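Local structure of 75aa long hypothetical regulatory protein AsnC (2CVI) at residues A4-T10 and I66-M72; E17-L22 and I60-I66; P26-E30 and V42-T46. The protein is of unknown function but probably acts as a small stand-alone ligand-binding domain of the Lrp/AsnC regulator family, and it associates with copies of itself. The contacts are given in a common frame with arbitrary orientation. Numbering follows the deposited sequence.

Contact 1 (A4-T10 and I66-M72)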
loop_
_atom_site.group_PDB
_atom_site.type_symbol
_atom_site.label_atom_id
_atom_site.label_comp_id
_atom_site.label_asym_id
_atom_site.label_seq_id
_atom_site.Cartn_x
_atom_site.Cartn_y
_atom_site.Cartn_z
ATOM N N ALA A 4 1.787 8.284 -5.396
ATOM C CA ALA A 4 0.817 7.231 -5.697
ATOM C C ALA A 4 1.341 5.858 -5.327
ATOM O O ALA A 4 2.537 5.656 -5.205
ATOM C CB ALA A 4 0.466 7.258 -7.219
ATOM N N PHE A 5 0.424 4.927 -5.101
ATOM C CA PHE A 5 0.796 3.545 -4.848
ATOM C C PHE A 5 0.278 2.746 -6.030
ATOM O O PHE A 5 -0.898 2.869 -6.396
ATOM C CB PHE A 5 0.133 3.021 -3.576
ATOM C CG PHE A 5 0.805 3.478 -2.335
ATOM C CD1 PHE A 5 1.828 2.717 -1.766
ATOM C CD2 PHE A 5 0.467 4.700 -1.771
ATOM C CE1 PHE A 5 2.518 3.161 -0.672
ATOM C CE2 PHE A 5 1.138 5.189 -0.657
ATOM C CZ PHE A 5 2.183 4.418 -0.094
ATOM N N ILE A 6 1.160 1.973 -6.648
ATOM C CA ILE A 6 0.750 1.144 -7.783
ATOM C C ILE A 6 0.701 -0.309 -7.281
ATOM O O ILE A 6 1.735 -0.825 -6.817
ATOM C CB ILE A 6 1.752 1.239 -8.950
ATOM C CG1 ILE A 6 1.954 2.686 -9.426
ATOM C CG2 ILE A 6 1.171 0.404 -10.146
ATOM C CD1 ILE A 6 3.084 2.820 -10.457
ATOM N N LEU A 7 -0.466 -0.944 -7.338
ATOM C CA LEU A 7 -0.646 -2.330 -6.892
ATOM C C LEU A 7 -0.512 -3.185 -8.134
ATOM O O LEU A 7 -1.165 -2.909 -9.139
ATOM C CB LEU A 7 -2.028 -2.516 -6.234
ATOM C CG LEU A 7 -2.385 -1.891 -4.867
ATOM C CD1 LEU A 7 -1.639 -2.582 -3.760
ATOM C CD2 LEU A 7 -2.180 -0.386 -4.865
ATOM N N MET A 8 0.322 -4.219 -8.071
ATOM C CA MET A 8 0.621 -5.031 -9.239
ATOM C C MET A 8 0.390 -6.513 -9.109
ATOM O O MET A 8 0.619 -7.098 -8.045
ATOM C CB MET A 8 2.087 -4.845 -9.630
ATOM C CG MET A 8 2.547 -3.356 -9.708
ATOM S SD MET A 8 4.264 -3.316 -10.259
ATOM C CE MET A 8 4.514 -1.487 -10.404
ATOM N N VAL A 9 -0.058 -7.112 -10.223
ATOM C CA VAL A 9 -0.227 -8.568 -10.356
ATOM C C VAL A 9 0.953 -8.946 -11.234
ATOM O O VAL A 9 1.215 -8.335 -12.268
ATOM C CB VAL A 9 -1.539 -8.944 -11.060
ATOM C CG1 VAL A 9 -1.559 -10.465 -11.335
ATOM C CG2 VAL A 9 -2.709 -8.522 -10.242
ATOM N N THR A 10 1.744 -9.921 -10.823
ATOM C CA THR A 10 2.874 -10.310 -11.634
ATOM C C THR A 10 2.854 -11.807 -11.880
ATOM O O THR A 10 2.192 -12.546 -11.152
ATOM C CB THR A 10 4.226 -9.993 -10.956
ATOM O OG1 THR A 10 4.380 -10.821 -9.798
ATOM C CG2 THR A 10 4.313 -8.554 -10.503
ATOM N N ILE A 66 4.847 -7.927 -15.443
ATOM C CA ILE A 66 3.788 -7.227 -14.718
ATOM C C ILE A 66 2.513 -7.332 -15.572
ATOM O O ILE A 66 2.418 -6.730 -16.652
ATOM C CB ILE A 66 4.160 -5.756 -14.471
ATOM C CG1 ILE A 66 5.446 -5.666 -13.637
ATOM C CG2 ILE A 66 3.013 -5.075 -13.746
ATOM C CD1 ILE A 66 6.036 -4.272 -13.492
ATOM N N GLN A 67 1.545 -8.089 -15.096
ATOM C CA GLN A 67 0.302 -8.370 -15.843
ATOM C C GLN A 67 -0.860 -7.426 -15.629
ATOM O O GLN A 67 -1.721 -7.266 -16.525
ATOM C CB GLN A 67 -0.146 -9.831 -15.539
ATOM C CG GLN A 67 0.907 -10.853 -15.833
ATOM C CD GLN A 67 0.518 -12.242 -15.370
ATOM O OE1 GLN A 67 -0.316 -12.400 -14.480
ATOM N NE2 GLN A 67 1.136 -13.253 -15.957
ATOM N N MET A 68 -0.918 -6.788 -14.454
ATOM C CA MET A 68 -2.017 -5.897 -14.160
ATOM C C MET A 68 -1.579 -4.899 -13.107
ATOM O O MET A 68 -0.791 -5.231 -12.228
ATOM C CB MET A 68 -3.237 -6.692 -13.641
ATOM C CG MET A 68 -4.530 -5.887 -13.476
ATOM S SD MET A 68 -4.720 -5.122 -11.844
ATOM C CE MET A 68 -5.755 -6.371 -10.967
ATOM N N THR A 69 -1.996 -3.655 -13.278
ATOM C CA THR A 69 -1.748 -2.653 -12.249
ATOM C C THR A 69 -3.024 -1.877 -11.975
ATOM O O THR A 69 -3.883 -1.708 -12.873
ATOM C CB THR A 69 -0.645 -1.618 -12.615
ATOM O OG1 THR A 69 -1.088 -0.755 -13.687
ATOM C CG2 THR A 69 0.670 -2.313 -13.017
ATOM N N SER A 70 -3.151 -1.450 -10.717
ATOM C CA SER A 70 -4.251 -0.582 -10.256
ATOM C C SER A 70 -3.537 0.486 -9.425
ATOM O O SER A 70 -2.874 0.156 -8.433
ATOM C CB SER A 70 -5.273 -1.319 -9.391
ATOM O OG SER A 70 -6.348 -0.453 -9.035
ATOM N N THR A 71 -3.692 1.749 -9.793
ATOM C CA THR A 71 -2.968 2.827 -9.101
ATOM C C THR A 71 -3.873 3.690 -8.223
ATOM O O THR A 71 -4.983 4.062 -8.633
ATOM C CB THR A 71 -2.261 3.674 -10.134
ATOM O OG1 THR A 71 -1.356 2.848 -10.881
ATOM C CG2 THR A 71 -1.445 4.815 -9.481
ATOM N N MET A 72 -3.407 3.974 -7.007
ATOM C CA MET A 72 -4.170 4.791 -6.031
ATOM C C MET A 72 -3.418 6.128 -5.892
ATOM O O MET A 72 -2.293 6.115 -5.401
ATOM C CB MET A 72 -4.171 4.098 -4.660
ATOM C CG MET A 72 -4.590 2.624 -4.627
ATOM S SD MET A 72 -6.329 2.394 -4.975
ATOM C CE MET A 72 -6.244 0.684 -5.644
#
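Strands 4-10 and 66-72, the latter outermost within this chain, run antiparallel in the ferredoxin-like sheet, at 159° and 4.6 Å between axes. On the face lined by I6, M8, T10, I66, T69 and T71, the CG2 methyl of I6 settles between two threonines, 3.7 Å from T69 CB and 3.6 Å from T71 OG1. M8 fills the next hollow, its SD 3.8 Å from I66 CD1 and its CG 3.9 Å from T69 CG2; L22, V18 and helix 49-59 cover this face. On the other face L7 CD2 meets M72 CG at 3.9 Å and V9 CG2 meets M68 CE at 3.8 Å, while F5 turns its ring away, edge-to-face with Y32 of the second subunit. A classic beta bulge interrupts the ladder where V9 O accepts from Q67 N (2.9 Å) and, weakly, from M68 N (3.4 Å). Six main-chain hydrogen bonds and this weak seventh fix the register; no side-chain hydrogen bond crosses, and the side chains add mainly apolar packing.

Contact 2 (E17-L22 and I60-I66)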
loop_
_atom_site.group_PDB
_atom_site.type_symbol
_atom_site.label_atom_id
_atom_site.label_comp_id
_atom_site.label_asym_id
_atom_site.label_seq_id
_atom_site.Cartn_x
_atom_site.Cartn_y
_atom_site.Cartn_z
ATOM N N GLU A 17 12.800 -9.869 -9.167
ATOM C CA GLU A 17 13.476 -9.419 -10.397
ATOM C C GLU A 17 12.892 -8.083 -10.802
ATOM O O GLU A 17 13.623 -7.136 -11.119
ATOM C CB GLU A 17 13.246 -10.404 -11.560
ATOM C CG GLU A 17 13.540 -9.789 -12.952
ATOM C CD GLU A 17 13.224 -10.717 -14.133
ATOM O OE1 GLU A 17 13.087 -10.216 -15.267
ATOM O OE2 GLU A 17 13.125 -11.941 -13.941
ATOM N N VAL A 18 11.563 -8.035 -10.817
ATOM C CA VAL A 18 10.805 -6.837 -11.154
ATOM C C VAL A 18 11.019 -5.789 -10.062
ATOM O O VAL A 18 11.183 -4.624 -10.354
ATOM C CB VAL A 18 9.250 -7.145 -11.266
ATOM C CG1 VAL A 18 8.431 -5.841 -11.209
ATOM C CG2 VAL A 18 8.965 -7.874 -12.581
ATOM N N MET A 19 10.979 -6.226 -8.804
ATOM C CA MET A 19 11.147 -5.330 -7.655
ATOM C C MET A 19 12.501 -4.618 -7.788
ATOM O O MET A 19 12.601 -3.412 -7.610
ATOM C CB MET A 19 11.079 -6.151 -6.351
ATOM C CG MET A 19 9.960 -5.797 -5.319
ATOM S SD MET A 19 10.692 -5.363 -3.674
ATOM C CE MET A 19 11.908 -6.629 -3.440
ATOM N N GLU A 20 13.546 -5.349 -8.141
ATOM C CA GLU A 20 14.828 -4.682 -8.272
ATOM C C GLU A 20 14.893 -3.764 -9.474
ATOM O O GLU A 20 15.508 -2.691 -9.408
ATOM C CB GLU A 20 15.959 -5.688 -8.264
ATOM C CG GLU A 20 16.110 -6.299 -6.866
ATOM C CD GLU A 20 16.018 -5.245 -5.741
ATOM O OE1 GLU A 20 14.995 -5.242 -5.008
ATOM O OE2 GLU A 20 16.964 -4.417 -5.597
ATOM N N LYS A 21 14.256 -4.146 -10.581
ATOM C CA LYS A 21 14.248 -3.247 -11.722
ATOM C C LYS A 21 13.424 -2.019 -11.383
ATOM O O LYS A 21 13.751 -0.912 -11.807
ATOM C CB LYS A 21 13.644 -3.894 -12.963
ATOM C CG LYS A 21 14.557 -4.898 -13.660
ATOM C CD LYS A 21 13.832 -5.432 -14.921
ATOM C CE LYS A 21 14.734 -6.332 -15.767
ATOM N NZ LYS A 21 15.042 -7.669 -15.197
ATOM N N LEU A 22 12.344 -2.219 -10.625
ATOM C CA LEU A 22 11.499 -1.093 -10.243
ATOM C C LEU A 22 12.220 -0.151 -9.306
ATOM O O LEU A 22 12.221 1.036 -9.513
ATOM C CB LEU A 22 10.187 -1.571 -9.579
ATOM C CG LEU A 22 9.166 -2.243 -10.497
ATOM C CD1 LEU A 22 8.100 -2.891 -9.649
ATOM C CD2 LEU A 22 8.575 -1.216 -11.441
ATOM N N ILE A 60 5.910 0.643 -17.319
ATOM C CA ILE A 60 5.564 -0.677 -16.811
ATOM C C ILE A 60 5.457 -1.709 -17.934
ATOM O O ILE A 60 5.767 -2.883 -17.716
ATOM C CB ILE A 60 4.260 -0.645 -15.989
ATOM C CG1 ILE A 60 4.500 0.169 -14.713
ATOM C CG2 ILE A 60 3.806 -2.079 -15.636
ATOM C CD1 ILE A 60 5.688 -0.273 -13.880
ATOM N N ARG A 61 5.060 -1.284 -19.139
ATOM C CA ARG A 61 4.995 -2.231 -20.247
ATOM C C ARG A 61 6.358 -2.742 -20.729
ATOM O O ARG A 61 6.415 -3.657 -21.558
ATOM C CB ARG A 61 4.175 -1.625 -21.411
ATOM C CG ARG A 61 2.695 -1.851 -21.210
ATOM C CD ARG A 61 1.902 -1.457 -22.467
ATOM N NE ARG A 61 0.517 -1.886 -22.408
ATOM C CZ ARG A 61 -0.469 -1.142 -21.900
ATOM N NH1 ARG A 61 -0.181 0.070 -21.410
ATOM N NH2 ARG A 61 -1.733 -1.592 -21.919
ATOM N N LYS A 62 7.450 -2.170 -20.219
ATOM C CA LYS A 62 8.793 -2.665 -20.579
ATOM C C LYS A 62 9.054 -3.955 -19.811
ATOM O O LYS A 62 10.005 -4.678 -20.121
ATOM C CB LYS A 62 9.892 -1.633 -20.229
ATOM C CG LYS A 62 9.767 -0.317 -21.008
ATOM C CD LYS A 62 10.865 0.696 -20.668
ATOM C CE LYS A 62 12.218 0.170 -21.087
ATOM N NZ LYS A 62 12.149 -0.408 -22.456
ATOM N N MET A 63 8.212 -4.248 -18.813
ATOM C CA MET A 63 8.346 -5.456 -18.000
ATOM C C MET A 63 7.089 -6.292 -18.164
ATOM O O MET A 63 6.150 -6.189 -17.379
ATOM C CB MET A 63 8.551 -5.079 -16.524
ATOM C CG MET A 63 9.861 -4.344 -16.307
ATOM S SD MET A 63 9.970 -3.528 -14.697
ATOM C CE MET A 63 8.879 -2.164 -15.051
ATOM N N PRO A 64 7.048 -7.163 -19.184
ATOM C CA PRO A 64 5.837 -7.971 -19.365
ATOM C C PRO A 64 5.499 -8.936 -18.230
ATOM O O PRO A 64 4.428 -9.535 -18.204
ATOM C CB PRO A 64 6.071 -8.654 -20.716
ATOM C CG PRO A 64 7.577 -8.758 -20.807
ATOM C CD PRO A 64 8.056 -7.428 -20.227
ATOM N N GLU A 65 6.417 -9.037 -17.273
ATOM C CA GLU A 65 6.169 -9.870 -16.105
ATOM C C GLU A 65 5.042 -9.231 -15.269
ATOM O O GLU A 65 4.374 -9.890 -14.465
ATOM C CB GLU A 65 7.431 -9.962 -15.234
ATOM C CG GLU A 65 8.622 -10.685 -15.860
ATOM C CD GLU A 65 9.427 -9.843 -16.819
ATOM O OE1 GLU A 65 9.167 -8.636 -16.941
ATOM O OE2 GLU A 65 10.349 -10.397 -17.458
ATOM N N ILE A 66 4.847 -7.927 -15.443
ATOM C CA ILE A 66 3.788 -7.227 -14.718
ATOM C C ILE A 66 2.513 -7.332 -15.572
ATOM O O ILE A 66 2.418 -6.730 -16.652
ATOM C CB ILE A 66 4.160 -5.756 -14.471
ATOM C CG1 ILE A 66 5.446 -5.666 -13.637
ATOM C CG2 ILE A 66 3.013 -5.075 -13.746
ATOM C CD1 ILE A 66 6.036 -4.272 -13.492
#
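Along helix 15-23, the first residue to reach the 60-66 segment is E17, whose OE1 lies 3.5 Å from E65 OE2. These like charges are close, and K21, one helical turn on, pairs with E17: its NZ forms a salt bridge to E17 OE1 at 3.2 Å. V18 points toward the segment, with CG2 3.7 Å from E65 CB and CG1 3.7 Å from I66 CD1, so it packs against both the aliphatic base of the glutamate and the start of the last strand. K21 also contributes its own aliphatic part, CB lying 4.1 Å from M63 SD. L22 ends the series: its CD2 is 3.7 Å from M63 CE and 3.9 Å from I60 CD1, resting on these two mutually touching atoms. No hydrogen bond crosses the interface. The opposing backbone is shaped instead by its own type I turn, M63 to I66, closed by I66 N to M63 O at 2.9 Å, which brings M63, E65 and I66 to the helix together. The contact thus joins helix 15-23 to the connection between helix 49-59 and strand 66-77, with M8, L40 and V42 of the central strands beneath it.

Contact 3 (P26-E30 and V42-T46). With K (potassium ion), chain C.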
loop_
_atom_site.group_PDB
_atom_site.type_symbol
_atom_site.label_atom_id
_atom_site.label_comp_id
_atom_site.label_asym_id
_atom_site.label_seq_id
_atom_site.Cartn_x
_atom_site.Cartn_y
_atom_site.Cartn_z
ATOM N N PRO A 26 14.112 6.004 -10.985
ATOM C CA PRO A 26 14.016 7.189 -10.146
ATOM C C PRO A 26 12.639 7.529 -9.546
ATOM O O PRO A 26 12.550 8.043 -8.446
ATOM C CB PRO A 26 14.614 8.289 -11.043
ATOM C CG PRO A 26 14.305 7.835 -12.387
ATOM C CD PRO A 26 14.548 6.343 -12.355
ATOM N N GLU A 27 11.581 7.196 -10.264
ATOM C CA GLU A 27 10.248 7.476 -9.770
ATOM C C GLU A 27 9.850 6.590 -8.584
ATOM O O GLU A 27 8.990 6.972 -7.795
ATOM C CB GLU A 27 9.217 7.223 -10.863
ATOM C CG GLU A 27 9.310 8.159 -12.049
ATOM C CD GLU A 27 10.320 7.724 -13.096
ATOM O OE1 GLU A 27 11.004 6.664 -12.933
ATOM O OE2 GLU A 27 10.406 8.471 -14.096
ATOM N N VAL A 28 10.439 5.395 -8.517
ATOM C CA VAL A 28 10.084 4.419 -7.506
ATOM C C VAL A 28 10.818 4.658 -6.206
ATOM O O VAL A 28 12.062 4.588 -6.167
ATOM C CB VAL A 28 10.326 2.987 -8.006
ATOM C CG1 VAL A 28 10.042 1.987 -6.883
ATOM C CG2 VAL A 28 9.429 2.716 -9.206
ATOM N N LYS A 29 10.040 4.914 -5.157
ATOM C CA LYS A 29 10.621 5.222 -3.859
ATOM C C LYS A 29 10.651 4.080 -2.883
ATOM O O LYS A 29 11.551 4.014 -2.027
ATOM C CB LYS A 29 9.902 6.411 -3.224
ATOM C CG LYS A 29 9.839 7.645 -4.140
ATOM C CD LYS A 29 11.216 8.015 -4.743
ATOM C CE LYS A 29 11.185 9.171 -5.792
ATOM N NZ LYS A 29 10.978 10.498 -5.215
ATOM N N GLU A 30 9.675 3.180 -2.988
ATOM C CA GLU A 30 9.595 2.022 -2.104
ATOM C C GLU A 30 8.897 0.932 -2.890
ATOM O O GLU A 30 8.081 1.225 -3.759
ATOM C CB GLU A 30 8.702 2.283 -0.880
ATOM C CG GLU A 30 9.101 3.476 -0.079
ATOM C CD GLU A 30 8.093 3.809 0.994
ATOM O OE1 GLU A 30 7.231 2.961 1.312
ATOM O OE2 GLU A 30 8.179 4.931 1.530
ATOM N N VAL A 42 4.114 -0.693 -4.976
ATOM C CA VAL A 42 5.201 0.245 -5.191
ATOM C C VAL A 42 4.715 1.668 -4.929
ATOM O O VAL A 42 3.583 2.030 -5.286
ATOM C CB VAL A 42 5.733 0.098 -6.632
ATOM C CG1 VAL A 42 5.902 -1.414 -6.946
ATOM C CG2 VAL A 42 4.821 0.761 -7.635
ATOM N N LYS A 43 5.526 2.460 -4.230
ATOM C CA LYS A 43 5.180 3.857 -3.947
ATOM C C LYS A 43 6.007 4.664 -4.934
ATOM O O LYS A 43 7.230 4.527 -4.997
ATOM C CB LYS A 43 5.539 4.312 -2.501
ATOM C CG LYS A 43 4.966 5.718 -2.156
ATOM C CD LYS A 43 5.388 6.239 -0.756
ATOM C CE LYS A 43 4.655 7.525 -0.393
ATOM N NZ LYS A 43 5.332 8.155 0.791
ATOM N N VAL A 44 5.331 5.502 -5.714
ATOM C CA VAL A 44 6.010 6.368 -6.675
ATOM C C VAL A 44 5.677 7.834 -6.429
ATOM O O VAL A 44 4.642 8.186 -5.855
ATOM C CB VAL A 44 5.592 6.065 -8.124
ATOM C CG1 VAL A 44 6.005 4.677 -8.519
ATOM C CG2 VAL A 44 4.107 6.218 -8.273
ATOM N N GLU A 45 6.629 8.682 -6.809
ATOM C CA GLU A 45 6.458 10.133 -6.768
ATOM C C GLU A 45 6.883 10.646 -8.158
ATOM O O GLU A 45 7.940 10.273 -8.686
ATOM C CB GLU A 45 7.318 10.771 -5.642
ATOM C CG GLU A 45 6.863 10.365 -4.245
ATOM C CD GLU A 45 7.790 10.847 -3.120
ATOM O OE1 GLU A 45 8.961 11.162 -3.405
ATOM O OE2 GLU A 45 7.336 10.890 -1.964
ATOM N N THR A 46 6.044 11.492 -8.742
ATOM C CA THR A 46 6.297 12.080 -10.061
ATOM C C THR A 46 5.980 13.572 -10.017
ATOM O O THR A 46 5.263 14.031 -9.130
ATOM C CB THR A 46 5.449 11.397 -11.171
ATOM O OG1 THR A 46 4.052 11.559 -10.896
ATOM C CG2 THR A 46 5.815 9.894 -11.285
HETATM K K K C . 14.442 4.524 -6.868
HETATM O O HOH W 1 6.397 6.347 2.707
HETATM O O HOH W 2 16.753 5.600 -8.904
#
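A potassium ion sits at the edge of this strand pair, held by the main-chain oxygen of V28 at 2.5 Å from K; L23 O and M25 O also bind it, and water 2 lies farther off, at 3.3 Å. The same strand start carries a classic beta bulge: K43 O accepts from K29 N at 2.8 Å and, weakly, from E30 N at 3.4 Å, so two residues face one. Normal pairing flanks it, with E45 N to E27 O at 3.1 Å and K43 N to E30 O at 2.9 Å. Side chains add polar links. K29 NZ makes a salt bridge to E45 OE1 at 2.8 Å, whereas E30 OE2 and K43 NZ stay 4.4 Å apart and are joined through water 1, which lies 2.6 Å from E30 OE2 and 2.8 Å from K43 NZ. Both side chains also hydrogen-bond to tyrosines, E30 to Y32 and K43 to Y32 of the second subunit. On the buried face V28 CG2 packs on V44 CG1 at 4.0 Å, beneath F55 and L52 of helix 49-59. This is a bulged antiparallel beta hairpin, the β2-β3 unit of the βαββαβ fold found in Lrp/AsnC ligand-binding domains of the dimeric alpha-beta barrel clan.

In the fold
The three contacts share one sheet and its helical layer. Contacts 1 and 3, centres about 12 Å apart, join where strands 2-10 and 40-46 pair: I6 N lies 2.8 Å from V42 O, and A4 O 2.8 Å from V44 N. Contact 2 shares I66 with contact 1, about 11 Å away between centres, and meets it again where M8 SD lies 3.9 Å from L22 CD1. L22 also reaches contact 3, its CD1 3.8 Å from V42 CG1, so this side chain of contact 2 meets both others. The potassium ion, which contact 3 binds through V28 O, is about 8 Å from the L22 side chain and about 12 Å from that of I6.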